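Long-range contacts in putative cell surface protein, similar to internalin proteins (Listeria monocytogenes EGD-e, PDB 5KZS), which is of unknown function but, as a putative cell surface protein with leucine-rich repeats that resembles internalins, probably binds other proteins: residues Asn72-Val77 with Ser93-Leu98; Met80-Asp85 with Leu101-Pro106; Thr111-Leu116 with Gly132-Gly137; Pro123-Ile128 with Thr143-Leu148. All coordinates share one frame; numbering follows the deposited sequence.

In the fold
All four contacts join neighbouring coils of the leucine-rich-repeat solenoid. Contacts 1, 2 and 4 reach the same long parallel sheet, while contact 3 lies in a separate two-stranded sheet. Contacts 1 and 4 are alike: a type I turn folds beside the approach to a sheet strand, and buried aliphatic or selenomethionine side chains point inward. Their outer edges differ, with a histidine bond and a lodged water in contact 1 but no direct hydrogen bond in contact 4. Contact 2 combines an aromatic stack and a selenomethionine with one asparagine bond; contact 3 rests on backbone bonds. Phe82 and Arg112 tie contacts 2 and 3 together. Every contact is partly buried, mixing core and surface residues.

Contact 1. Residues Asn72-Val77 with Ser93-Leu98; sequences NNVNIV and STIPHL
Asn72 meets residues 93-98 through its backbone carbonyl. Asn72 O accepts a hydrogen bond from His97 ND1 at 2.9 Å, with the donor nearly along the C=O axis and an N-H...O angle of 148°. Asn72 O lies at the edge of the imidazole, near its plane, so the bond helps to fix the ring's rotation. The Asn72 side chain turns away, and its ND2 binds Asp46. A water accepts from His97 N at 2.7 Å and lies 2.9 Å from Val74 O, to which it can donate. The side chains of Val74 and Ile95 cross obliquely, with Val74 CG1, anti to its backbone N, 3.9 Å from Ile95 CG2. At Asn75 the chains draw close, with the CA atoms of Asn75 and Leu98 4.0 Å apart. Leu98 CD1 also touches the backbone N of Ile76. Val77 then sends CG2 to Leu98 CD1 at 3.5 Å, the two side chains crossing at about a right angle. A type I turn from Ile95 sets Leu98 in place, its N bonding to Ile95 O at 3.2 Å. Such inward-facing aliphatic residues, stacked from one coil to the next, are characteristic of the leucine-rich-repeat solenoid.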
loop_
_atom_site.group_PDB
_atom_site.type_symbol
_atom_site.label_atom_id
_atom_site.label_comp_id
_atom_site.label_asym_id
_atom_site.label_seq_id
_atom_site.Cartn_x
_atom_site.Cartn_y
_atom_site.Cartn_z
ATOM N N ASN A 72 26.928 -17.173 0.358
ATOM C CA ASN A 72 27.061 -17.117 1.825
ATOM C C ASN A 72 26.757 -15.751 2.462
ATOM O O ASN A 72 26.243 -15.689 3.581
ATOM C CB ASN A 72 28.475 -17.531 2.251
ATOM C CG ASN A 72 28.729 -19.023 2.102
ATOM O OD1 ASN A 72 27.942 -19.854 2.560
ATOM N ND2 ASN A 72 29.847 -19.368 1.478
ATOM N N ASN A 73 27.097 -14.666 1.767
ATOM C CA ASN A 73 27.060 -13.330 2.368
ATOM C C ASN A 73 26.113 -12.341 1.689
ATOM O O ASN A 73 26.042 -11.181 2.118
ATOM C CB ASN A 73 28.487 -12.782 2.430
ATOM C CG ASN A 73 29.409 -13.671 3.254
ATOM O OD1 ASN A 73 29.072 -14.073 4.367
ATOM N ND2 ASN A 73 30.568 -13.997 2.702
ATOM N N VAL A 74 25.363 -12.791 0.673
ATOM C CA VAL A 74 24.334 -11.958 0.039
ATOM C C VAL A 74 23.265 -11.723 1.079
ATOM O O VAL A 74 22.781 -12.671 1.667
ATOM C CB VAL A 74 23.699 -12.613 -1.216
ATOM C CG1 VAL A 74 22.497 -11.821 -1.720
ATOM C CG2 VAL A 74 24.714 -12.703 -2.333
ATOM N N ASN A 75 22.938 -10.461 1.329
ATOM C CA ASN A 75 21.833 -10.108 2.226
ATOM C C ASN A 75 20.764 -9.282 1.516
ATOM O O ASN A 75 19.838 -8.808 2.170
ATOM C CB ASN A 75 22.350 -9.407 3.494
ATOM C CG ASN A 75 23.101 -8.120 3.189
ATOM O OD1 ASN A 75 22.640 -7.286 2.409
ATOM N ND2 ASN A 75 24.273 -7.958 3.791
ATOM N N ILE A 76 20.862 -9.124 0.199
ATOM C CA ILE A 76 19.851 -8.389 -0.544
ATOM C C ILE A 76 19.784 -8.788 -2.010
ATOM O O ILE A 76 20.805 -9.033 -2.639
ATOM C CB ILE A 76 20.033 -6.853 -0.410
ATOM C CG1 ILE A 76 18.958 -6.090 -1.214
ATOM C CG2 ILE A 76 21.420 -6.405 -0.859
ATOM C CD1 ILE A 76 18.892 -4.617 -0.888
ATOM N N VAL A 77 18.564 -8.830 -2.533
ATOM C CA VAL A 77 18.291 -9.179 -3.915
ATOM C C VAL A 77 17.361 -8.116 -4.478
ATOM O O VAL A 77 16.325 -7.838 -3.886
ATOM C CB VAL A 77 17.596 -10.555 -4.018
ATOM C CG1 VAL A 77 17.110 -10.827 -5.442
ATOM C CG2 VAL A 77 18.525 -11.666 -3.556
ATOM N N SER A 93 17.587 -22.495 -1.485
ATOM C CA SER A 93 18.327 -22.721 -0.245
ATOM C C SER A 93 19.754 -22.154 -0.263
ATOM O O SER A 93 20.483 -22.305 0.718
ATOM C CB SER A 93 18.365 -24.217 0.040
ATOM O OG SER A 93 18.991 -24.901 -1.028
ATOM N N THR A 94 20.153 -21.495 -1.354
ATOM C CA THR A 94 21.518 -20.972 -1.478
ATOM C C THR A 94 21.701 -19.520 -1.080
ATOM O O THR A 94 22.758 -18.973 -1.343
ATOM C CB THR A 94 22.064 -21.146 -2.909
ATOM O OG1 THR A 94 21.195 -20.508 -3.846
ATOM C CG2 THR A 94 22.201 -22.616 -3.255
ATOM N N ILE A 95 20.713 -18.893 -0.441
ATOM C CA ILE A 95 20.863 -17.513 0.066
ATOM C C ILE A 95 20.490 -17.429 1.550
ATOM O O ILE A 95 19.568 -16.719 1.920
ATOM C CB ILE A 95 20.053 -16.487 -0.766
ATOM C CG1 ILE A 95 20.014 -16.892 -2.253
ATOM C CG2 ILE A 95 20.672 -15.101 -0.604
ATOM C CD1 ILE A 95 19.475 -15.829 -3.198
ATOM N N PRO A 96 21.232 -18.150 2.411
ATOM C CA PRO A 96 20.814 -18.332 3.809
ATOM C C PRO A 96 20.650 -17.059 4.632
ATOM O O PRO A 96 19.815 -17.038 5.531
ATOM C CB PRO A 96 21.929 -19.218 4.406
ATOM C CG PRO A 96 23.080 -19.087 3.472
ATOM C CD PRO A 96 22.460 -18.914 2.120
ATOM N N HIS A 97 21.423 -16.020 4.324
ATOM C CA HIS A 97 21.405 -14.775 5.108
ATOM C C HIS A 97 20.635 -13.607 4.458
ATOM O O HIS A 97 20.788 -12.461 4.875
ATOM C CB HIS A 97 22.848 -14.382 5.452
ATOM C CG HIS A 97 23.548 -15.399 6.297
ATOM N ND1 HIS A 97 24.527 -16.233 5.801
ATOM C CD2 HIS A 97 23.379 -15.747 7.596
ATOM C CE1 HIS A 97 24.950 -17.036 6.762
ATOM N NE2 HIS A 97 24.266 -16.763 7.860
ATOM N N LEU A 98 19.777 -13.900 3.483
ATOM C CA LEU A 98 19.003 -12.867 2.791
ATOM C C LEU A 98 18.106 -12.091 3.766
ATOM O O LEU A 98 17.284 -12.684 4.459
ATOM C CB LEU A 98 18.157 -13.491 1.679
ATOM C CG LEU A 98 17.373 -12.578 0.733
ATOM C CD1 LEU A 98 18.288 -11.672 -0.058
ATOM C CD2 LEU A 98 16.551 -13.421 -0.224
HETATM O O HOH W 1 23.048 -15.503 2.259
#

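Contact 2. Residues Met80-Asp85 with Leu101-Pro106; sequences MEFGED and LFFNTP
Two successive coils of the leucine-rich-repeat solenoid meet here, just where each leaves the long parallel sheet. The polar link is a hydrogen bond from Asn104 ND2 to the backbone O of Met80, 3.3 Å long with an N-H...O angle of 144°. The donor lies in the carbonyl plane, on a lone pair. Asn104 CG stands anti to its backbone N, chi1 -175°, which carries the amide across to the other coil. Met80 is a selenomethionine, bent at chi2. Met80 SE packs 3.9 Å from Asn104 CB and also forms a Met-aromatic contact with Phe102. Met80 SE sits at the ring edge rather than over a face, 4.3 Å from Phe102 CE1. Deeper in, Phe82 and Phe103 make a T-shaped stack with ring planes at 81°. The centroids of the Phe82 and Phe103 rings are 5.5 Å apart. Phe103 presents its edge to a face of Phe82, and its CD2 comes within 3.7 Å of Phe82 CE1. Asn104 O lies at the edge of the Phe82 ring. Around the contact, Phe102 pairs through its backbone with strand 76-79, and Leu101 with strand 127-129. Leu114 of strand 113-114 packs on both Phe82 and Phe103.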
loop_
_atom_site.group_PDB
_atom_site.type_symbol
_atom_site.label_atom_id
_atom_site.label_comp_id
_atom_site.label_asym_id
_atom_site.label_seq_id
_atom_site.Cartn_x
_atom_site.Cartn_y
_atom_site.Cartn_z
HETATM N N MSE A 80 15.518 -5.163 -10.578
HETATM C CA MSE A 80 15.338 -3.799 -11.083
HETATM C C MSE A 80 14.484 -3.736 -12.307
HETATM O O MSE A 80 13.741 -2.785 -12.483
HETATM C CB MSE A 80 16.682 -3.135 -11.366
HETATM C CG MSE A 80 17.485 -2.926 -10.084
HETATM SE SE MSE A 80 16.501 -1.841 -8.742
HETATM C CE MSE A 80 18.044 -1.661 -7.517
ATOM N N GLU A 81 14.576 -4.746 -13.156
ATOM C CA GLU A 81 13.735 -4.844 -14.340
ATOM C C GLU A 81 13.482 -6.332 -14.611
ATOM O O GLU A 81 14.294 -7.165 -14.207
ATOM C CB GLU A 81 14.441 -4.168 -15.516
ATOM C CG GLU A 81 13.595 -3.172 -16.276
ATOM C CD GLU A 81 13.248 -1.948 -15.450
ATOM O OE1 GLU A 81 12.042 -1.696 -15.248
ATOM O OE2 GLU A 81 14.176 -1.245 -14.989
ATOM N N PHE A 82 12.359 -6.658 -15.261
ATOM C CA PHE A 82 11.951 -8.068 -15.511
ATOM C C PHE A 82 10.773 -8.204 -16.484
ATOM O O PHE A 82 9.916 -7.328 -16.540
ATOM C CB PHE A 82 11.620 -8.795 -14.193
ATOM C CG PHE A 82 10.474 -8.197 -13.409
ATOM C CD1 PHE A 82 10.671 -7.109 -12.560
ATOM C CD2 PHE A 82 9.193 -8.747 -13.488
ATOM C CE1 PHE A 82 9.616 -6.570 -11.833
ATOM C CE2 PHE A 82 8.135 -8.210 -12.761
ATOM C CZ PHE A 82 8.347 -7.122 -11.932
ATOM N N GLY A 83 10.728 -9.307 -17.229
ATOM C CA GLY A 83 9.658 -9.582 -18.208
ATOM C C GLY A 83 8.450 -10.357 -17.666
ATOM O O GLY A 83 8.415 -10.758 -16.490
ATOM N N GLU A 84 7.463 -10.578 -18.537
ATOM C CA GLU A 84 6.215 -11.262 -18.161
ATOM C C GLU A 84 6.413 -12.660 -17.581
ATOM O O GLU A 84 5.688 -13.069 -16.677
ATOM C CB GLU A 84 5.262 -11.356 -19.358
ATOM C CG GLU A 84 4.450 -10.093 -19.601
ATOM C CD GLU A 84 3.984 -9.958 -21.040
ATOM O OE1 GLU A 84 4.845 -9.979 -21.946
ATOM O OE2 GLU A 84 2.760 -9.822 -21.268
ATOM N N ASP A 85 7.390 -13.389 -18.100
ATOM C CA ASP A 85 7.600 -14.770 -17.683
ATOM C C ASP A 85 8.409 -14.910 -16.394
ATOM O O ASP A 85 8.659 -16.020 -15.959
ATOM C CB ASP A 85 8.213 -15.568 -18.831
ATOM C CG ASP A 85 7.300 -15.604 -20.051
ATOM O OD1 ASP A 85 7.724 -15.160 -21.134
ATOM O OD2 ASP A 85 6.141 -16.048 -19.924
ATOM N N LEU A 101 14.291 -8.526 0.048
ATOM C CA LEU A 101 13.888 -8.811 -1.320
ATOM C C LEU A 101 13.224 -7.538 -1.841
ATOM O O LEU A 101 12.337 -7.013 -1.183
ATOM C CB LEU A 101 12.909 -9.987 -1.342
ATOM C CG LEU A 101 12.125 -10.224 -2.635
ATOM C CD1 LEU A 101 13.059 -10.574 -3.772
ATOM C CD2 LEU A 101 11.121 -11.334 -2.422
ATOM N N PHE A 102 13.648 -7.055 -3.010
ATOM C CA PHE A 102 13.117 -5.823 -3.606
ATOM C C PHE A 102 12.839 -5.963 -5.109
ATOM O O PHE A 102 13.768 -6.109 -5.897
ATOM C CB PHE A 102 14.090 -4.660 -3.363
ATOM C CG PHE A 102 13.614 -3.341 -3.912
ATOM C CD1 PHE A 102 13.955 -2.940 -5.208
ATOM C CD2 PHE A 102 12.819 -2.495 -3.137
ATOM C CE1 PHE A 102 13.510 -1.737 -5.722
ATOM C CE2 PHE A 102 12.368 -1.290 -3.648
ATOM C CZ PHE A 102 12.709 -0.915 -4.942
ATOM N N PHE A 103 11.563 -5.915 -5.494
ATOM C CA PHE A 103 11.175 -5.640 -6.876
ATOM C C PHE A 103 10.955 -4.139 -7.022
ATOM O O PHE A 103 10.190 -3.534 -6.279
ATOM C CB PHE A 103 9.896 -6.366 -7.266
ATOM C CG PHE A 103 10.051 -7.852 -7.382
ATOM C CD1 PHE A 103 10.126 -8.647 -6.242
ATOM C CD2 PHE A 103 10.105 -8.466 -8.636
ATOM C CE1 PHE A 103 10.261 -10.021 -6.347
ATOM C CE2 PHE A 103 10.245 -9.838 -8.746
ATOM C CZ PHE A 103 10.324 -10.617 -7.601
ATOM N N ASN A 104 11.641 -3.555 -7.990
ATOM C CA ASN A 104 11.458 -2.163 -8.383
ATOM C C ASN A 104 10.117 -2.113 -9.131
ATOM O O ASN A 104 9.672 -3.133 -9.658
ATOM C CB ASN A 104 12.653 -1.770 -9.272
ATOM C CG ASN A 104 12.665 -0.310 -9.668
ATOM O OD1 ASN A 104 12.746 0.598 -8.827
ATOM N ND2 ASN A 104 12.630 -0.071 -10.972
ATOM N N THR A 105 9.464 -0.957 -9.178
ATOM C CA THR A 105 8.181 -0.877 -9.879
ATOM C C THR A 105 8.475 -0.755 -11.377
ATOM O O THR A 105 9.469 -0.139 -11.746
ATOM C CB THR A 105 7.222 0.257 -9.377
ATOM O OG1 THR A 105 7.199 1.344 -10.303
ATOM C CG2 THR A 105 7.551 0.748 -7.940
ATOM N N PRO A 106 7.646 -1.366 -12.247
ATOM C CA PRO A 106 7.980 -1.235 -13.671
ATOM C C PRO A 106 7.855 0.188 -14.222
ATOM O O PRO A 106 7.319 1.066 -13.540
ATOM C CB PRO A 106 6.966 -2.155 -14.366
ATOM C CG PRO A 106 6.561 -3.129 -13.333
ATOM C CD PRO A 106 6.620 -2.404 -12.025
#

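Contact 3. Residues Thr111-Leu116 with Gly132-Gly137; sequences TRNLSL and GSNLIG
A short parallel beta ladder joins two successive coils of the leucine-rich-repeat solenoid, apart from the main sheet. Asn113 pairs with Asn134 and Leu114 with Leu135. Three backbone hydrogen bonds hold it. Asn134 N gives to Arg112 O at 2.9 Å, the most bent of the three at 137°. Leu114 N gives to Asn134 O at 3.0 Å, nearly straight at 169°. Ile136 N gives to Leu114 O at 2.8 Å and 170°, although this donor stands above the carbonyl plane. Two acceptors gain a further CA-H...O contact: Asn113 CA lies 3.4 Å from Asn134 O, and Leu135 CA approaches Leu114 O similarly. Asn113 O takes a weak bond from Thr87 OG1; Gly132 and Leu135 bond through the backbone to Ala154 and Met156. The side chains of Asn113 and Asn134 share one face of the ladder and point the same way. Asn134 ND2 makes a weak bond to Asn113 OD1 at 3.3 Å. The Arg112 side chain leads away from the ladder. Its NE bonds to Phe82 O, NH2 forms a salt bridge with Glu56, and NH1 adds a weak bond to Thr111 O. The guanidinium thus has a partner for each of its nitrogens. On the face of the two leucines, Leu114 CD1 packs 3.7 Å from Ser133 CB. Ile136 reaches across to strand 113-114, and its CD1 rests 3.6 Å from Asn113 CB.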
loop_
_atom_site.group_PDB
_atom_site.type_symbol
_atom_site.label_atom_id
_atom_site.label_comp_id
_atom_site.label_asym_id
_atom_site.label_seq_id
_atom_site.Cartn_x
_atom_site.Cartn_y
_atom_site.Cartn_z
ATOM N N THR A 111 2.657 -3.343 -17.440
ATOM C CA THR A 111 1.978 -4.235 -16.507
ATOM C C THR A 111 2.805 -5.503 -16.263
ATOM O O THR A 111 3.091 -6.244 -17.205
ATOM C CB THR A 111 0.607 -4.651 -17.077
ATOM O OG1 THR A 111 -0.078 -3.497 -17.576
ATOM C CG2 THR A 111 -0.245 -5.321 -16.012
ATOM N N ARG A 112 3.182 -5.742 -15.008
ATOM C CA ARG A 112 3.735 -7.029 -14.596
ATOM C C ARG A 112 2.904 -7.670 -13.489
ATOM O O ARG A 112 2.310 -6.975 -12.669
ATOM C CB ARG A 112 5.178 -6.884 -14.114
ATOM C CG ARG A 112 6.171 -6.434 -15.170
ATOM C CD ARG A 112 6.474 -7.482 -16.221
ATOM N NE ARG A 112 7.314 -6.887 -17.260
ATOM C CZ ARG A 112 6.946 -6.565 -18.506
ATOM N NH1 ARG A 112 5.720 -6.799 -18.973
ATOM N NH2 ARG A 112 7.845 -5.999 -19.315
ATOM N N ASN A 113 2.890 -9.002 -13.470
ATOM C CA ASN A 113 2.271 -9.780 -12.401
ATOM C C ASN A 113 3.329 -10.466 -11.534
ATOM O O ASN A 113 4.343 -10.932 -12.055
ATOM C CB ASN A 113 1.345 -10.822 -13.005
ATOM C CG ASN A 113 0.430 -10.234 -14.050
ATOM O OD1 ASN A 113 -0.509 -9.503 -13.732
ATOM N ND2 ASN A 113 0.709 -10.538 -15.311
ATOM N N LEU A 114 3.077 -10.515 -10.223
ATOM C CA LEU A 114 3.933 -11.210 -9.252
ATOM C C LEU A 114 3.136 -11.996 -8.198
ATOM O O LEU A 114 2.124 -11.518 -7.701
ATOM C CB LEU A 114 4.798 -10.207 -8.498
ATOM C CG LEU A 114 5.843 -9.399 -9.244
ATOM C CD1 LEU A 114 6.473 -8.417 -8.274
ATOM C CD2 LEU A 114 6.917 -10.298 -9.839
ATOM N N SER A 115 3.606 -13.186 -7.846
ATOM C CA SER A 115 3.096 -13.920 -6.689
ATOM C C SER A 115 4.127 -13.823 -5.585
ATOM O O SER A 115 5.288 -13.534 -5.847
ATOM C CB SER A 115 2.829 -15.395 -7.035
ATOM O OG SER A 115 4.029 -16.134 -7.273
ATOM N N LEU A 116 3.703 -14.096 -4.360
ATOM C CA LEU A 116 4.579 -14.070 -3.196
ATOM C C LEU A 116 4.500 -15.418 -2.488
ATOM O O LEU A 116 3.501 -15.691 -1.827
ATOM C CB LEU A 116 4.151 -12.940 -2.248
ATOM C CG LEU A 116 4.739 -12.928 -0.821
ATOM C CD1 LEU A 116 6.258 -13.165 -0.789
ATOM C CD2 LEU A 116 4.382 -11.623 -0.131
ATOM N N GLY A 132 3.849 -2.042 -7.220
ATOM C CA GLY A 132 3.830 -1.645 -8.630
ATOM C C GLY A 132 3.474 -2.744 -9.607
ATOM O O GLY A 132 3.298 -2.474 -10.801
ATOM N N SER A 133 3.355 -3.977 -9.106
ATOM C CA SER A 133 2.975 -5.126 -9.918
ATOM C C SER A 133 1.686 -5.772 -9.375
ATOM O O SER A 133 1.493 -5.863 -8.157
ATOM C CB SER A 133 4.127 -6.128 -9.931
ATOM O OG SER A 133 5.317 -5.514 -10.397
ATOM N N ASN A 134 0.810 -6.221 -10.280
ATOM C CA ASN A 134 -0.447 -6.873 -9.881
ATOM C C ASN A 134 -0.126 -8.119 -9.083
ATOM O O ASN A 134 0.655 -8.954 -9.554
ATOM C CB ASN A 134 -1.276 -7.316 -11.088
ATOM C CG ASN A 134 -1.669 -6.168 -11.996
ATOM O OD1 ASN A 134 -1.896 -5.035 -11.548
ATOM N ND2 ASN A 134 -1.765 -6.461 -13.292
ATOM N N LEU A 135 -0.706 -8.255 -7.894
ATOM C CA LEU A 135 -0.522 -9.462 -7.106
ATOM C C LEU A 135 -1.344 -10.606 -7.723
ATOM O O LEU A 135 -2.519 -10.429 -8.022
ATOM C CB LEU A 135 -0.920 -9.233 -5.651
ATOM C CG LEU A 135 -0.569 -10.352 -4.667
ATOM C CD1 LEU A 135 0.935 -10.478 -4.505
ATOM C CD2 LEU A 135 -1.207 -10.087 -3.319
ATOM N N ILE A 136 -0.699 -11.751 -7.949
ATOM C CA ILE A 136 -1.374 -12.973 -8.374
ATOM C C ILE A 136 -1.712 -13.728 -7.096
ATOM O O ILE A 136 -0.831 -13.957 -6.233
ATOM C CB ILE A 136 -0.516 -13.896 -9.275
ATOM C CG1 ILE A 136 0.131 -13.122 -10.429
ATOM C CG2 ILE A 136 -1.383 -15.033 -9.835
ATOM C CD1 ILE A 136 1.263 -13.875 -11.091
ATOM N N GLY A 137 -2.982 -14.124 -7.002
ATOM C CA GLY A 137 -3.548 -14.662 -5.787
ATOM C C GLY A 137 -3.566 -13.661 -4.630
ATOM O O GLY A 137 -3.969 -12.465 -4.780
#

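Contact 4. Residues Pro123-Ile128 with Thr143-Leu148; sequences PEMVTI and TGMPDL
A type I turn from Met145 to Leu148, closed by Leu148 N to Met145 O at 3.2 Å, lies against the irregular chain that leads into strand 127-129. No direct hydrogen bond crosses between the segments. Both segments lead into neighbouring strands of the leucine-rich-repeat solenoid, 127-129 and 150-152. The CA atoms of Val126 and Leu148 are 4.2 Å apart, and Pro123 CA makes a CA-H...O contact of 3.6 Å with Gly144 O. Buried side chains do most of the joining. Met125 and Met145, both selenomethionines, lie side by side and point the same way. Met145 SE touches Met125 CG at 3.7 Å. At its tip, Met145 CE meets Ile128 CD1 at 3.7 Å, those two side chains crossing at about a right angle. Ile128 thereby bridges the turn's first and last residues, since its CG1 also packs against Leu148. On the outer side, Asp147 OD1 forms a salt bridge with Lys171, while Val126 CG2 lies near Asp147 O. Leu148 CG is anti to the backbone N, chi1 -177°, which brings the end of the side chain back to residues 123-128. Leu148 CD1 ends 4.0 Å from Ile128 CG1 and 3.6 Å from Val126 O.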
loop_
_atom_site.group_PDB
_atom_site.type_symbol
_atom_site.label_atom_id
_atom_site.label_comp_id
_atom_site.label_asym_id
_atom_site.label_seq_id
_atom_site.Cartn_x
_atom_site.Cartn_y
_atom_site.Cartn_z
ATOM N N PRO A 123 14.896 -17.329 6.540
ATOM C CA PRO A 123 14.457 -17.065 7.927
ATOM C C PRO A 123 14.976 -15.759 8.548
ATOM O O PRO A 123 14.484 -15.359 9.595
ATOM C CB PRO A 123 15.027 -18.262 8.699
ATOM C CG PRO A 123 16.241 -18.664 7.924
ATOM C CD PRO A 123 15.861 -18.453 6.489
ATOM N N GLU A 124 15.970 -15.118 7.928
ATOM C CA GLU A 124 16.512 -13.852 8.428
ATOM C C GLU A 124 15.945 -12.601 7.704
ATOM O O GLU A 124 16.457 -11.494 7.885
ATOM C CB GLU A 124 18.043 -13.896 8.353
ATOM C CG GLU A 124 18.662 -14.857 9.358
ATOM C CD GLU A 124 20.184 -14.862 9.324
ATOM O OE1 GLU A 124 20.777 -14.055 8.563
ATOM O OE2 GLU A 124 20.791 -15.678 10.065
HETATM N N MSE A 125 14.872 -12.792 6.924
HETATM C CA MSE A 125 14.269 -11.759 6.075
HETATM C C MSE A 125 13.657 -10.706 6.953
HETATM O O MSE A 125 13.012 -11.016 7.959
HETATM C CB MSE A 125 13.225 -12.420 5.173
HETATM C CG MSE A 125 12.535 -11.491 4.194
HETATM SE SE MSE A 125 13.654 -11.127 2.633
HETATM C CE MSE A 125 12.564 -12.191 1.387
ATOM N N VAL A 126 13.887 -9.449 6.577
ATOM C CA VAL A 126 13.420 -8.274 7.314
ATOM C C VAL A 126 12.478 -7.390 6.470
ATOM O O VAL A 126 11.525 -6.854 7.015
ATOM C CB VAL A 126 14.650 -7.512 7.884
ATOM C CG1 VAL A 126 14.370 -6.039 8.187
ATOM C CG2 VAL A 126 15.172 -8.232 9.125
ATOM N N THR A 127 12.709 -7.263 5.165
ATOM C CA THR A 127 11.978 -6.319 4.322
ATOM C C THR A 127 11.606 -6.938 2.989
ATOM O O THR A 127 12.444 -7.555 2.354
ATOM C CB THR A 127 12.866 -5.093 4.031
ATOM O OG1 THR A 127 13.244 -4.488 5.270
ATOM C CG2 THR A 127 12.151 -4.062 3.135
ATOM N N ILE A 128 10.371 -6.730 2.548
ATOM C CA ILE A 128 9.915 -7.175 1.226
ATOM C C ILE A 128 9.153 -6.047 0.566
ATOM O O ILE A 128 8.308 -5.401 1.188
ATOM C CB ILE A 128 8.990 -8.423 1.288
ATOM C CG1 ILE A 128 9.742 -9.590 1.931
ATOM C CG2 ILE A 128 8.476 -8.814 -0.109
ATOM C CD1 ILE A 128 8.953 -10.883 2.026
ATOM N N THR A 143 4.708 -18.208 7.399
ATOM C CA THR A 143 5.141 -19.175 8.423
ATOM C C THR A 143 6.646 -19.170 8.710
ATOM O O THR A 143 7.059 -19.520 9.818
ATOM C CB THR A 143 4.778 -20.606 8.000
ATOM O OG1 THR A 143 5.232 -20.818 6.662
ATOM C CG2 THR A 143 3.277 -20.819 8.056
ATOM N N GLY A 144 7.451 -18.769 7.726
ATOM C CA GLY A 144 8.907 -18.973 7.766
ATOM C C GLY A 144 9.798 -17.749 7.822
ATOM O O GLY A 144 10.997 -17.855 7.534
HETATM N N MSE A 145 9.225 -16.608 8.199
HETATM C CA MSE A 145 9.949 -15.325 8.273
HETATM C C MSE A 145 9.648 -14.674 9.603
HETATM O O MSE A 145 9.025 -13.610 9.651
HETATM C CB MSE A 145 9.571 -14.435 7.087
HETATM C CG MSE A 145 9.845 -15.191 5.793
HETATM SE SE MSE A 145 9.874 -14.023 4.221
HETATM C CE MSE A 145 7.969 -14.009 3.737
ATOM N N PRO A 146 10.100 -15.309 10.693
ATOM C CA PRO A 146 9.781 -14.836 12.057
ATOM C C PRO A 146 10.299 -13.441 12.433
ATOM O O PRO A 146 9.822 -12.882 13.426
ATOM C CB PRO A 146 10.457 -15.886 12.950
ATOM C CG PRO A 146 11.611 -16.344 12.140
ATOM C CD PRO A 146 11.062 -16.430 10.745
ATOM N N ASP A 147 11.269 -12.914 11.672
ATOM C CA ASP A 147 11.834 -11.569 11.892
ATOM C C ASP A 147 11.373 -10.491 10.887
ATOM O O ASP A 147 11.938 -9.394 10.877
ATOM C CB ASP A 147 13.380 -11.653 11.883
ATOM C CG ASP A 147 13.957 -12.183 13.194
ATOM O OD1 ASP A 147 13.406 -11.860 14.284
ATOM O OD2 ASP A 147 14.976 -12.909 13.132
ATOM N N LEU A 148 10.363 -10.779 10.059
ATOM C CA LEU A 148 9.904 -9.826 9.043
ATOM C C LEU A 148 9.368 -8.586 9.741
ATOM O O LEU A 148 8.447 -8.719 10.567
ATOM C CB LEU A 148 8.801 -10.431 8.171
ATOM C CG LEU A 148 8.255 -9.590 7.010
ATOM C CD1 LEU A 148 9.309 -9.420 5.936
ATOM C CD2 LEU A 148 7.025 -10.214 6.391
#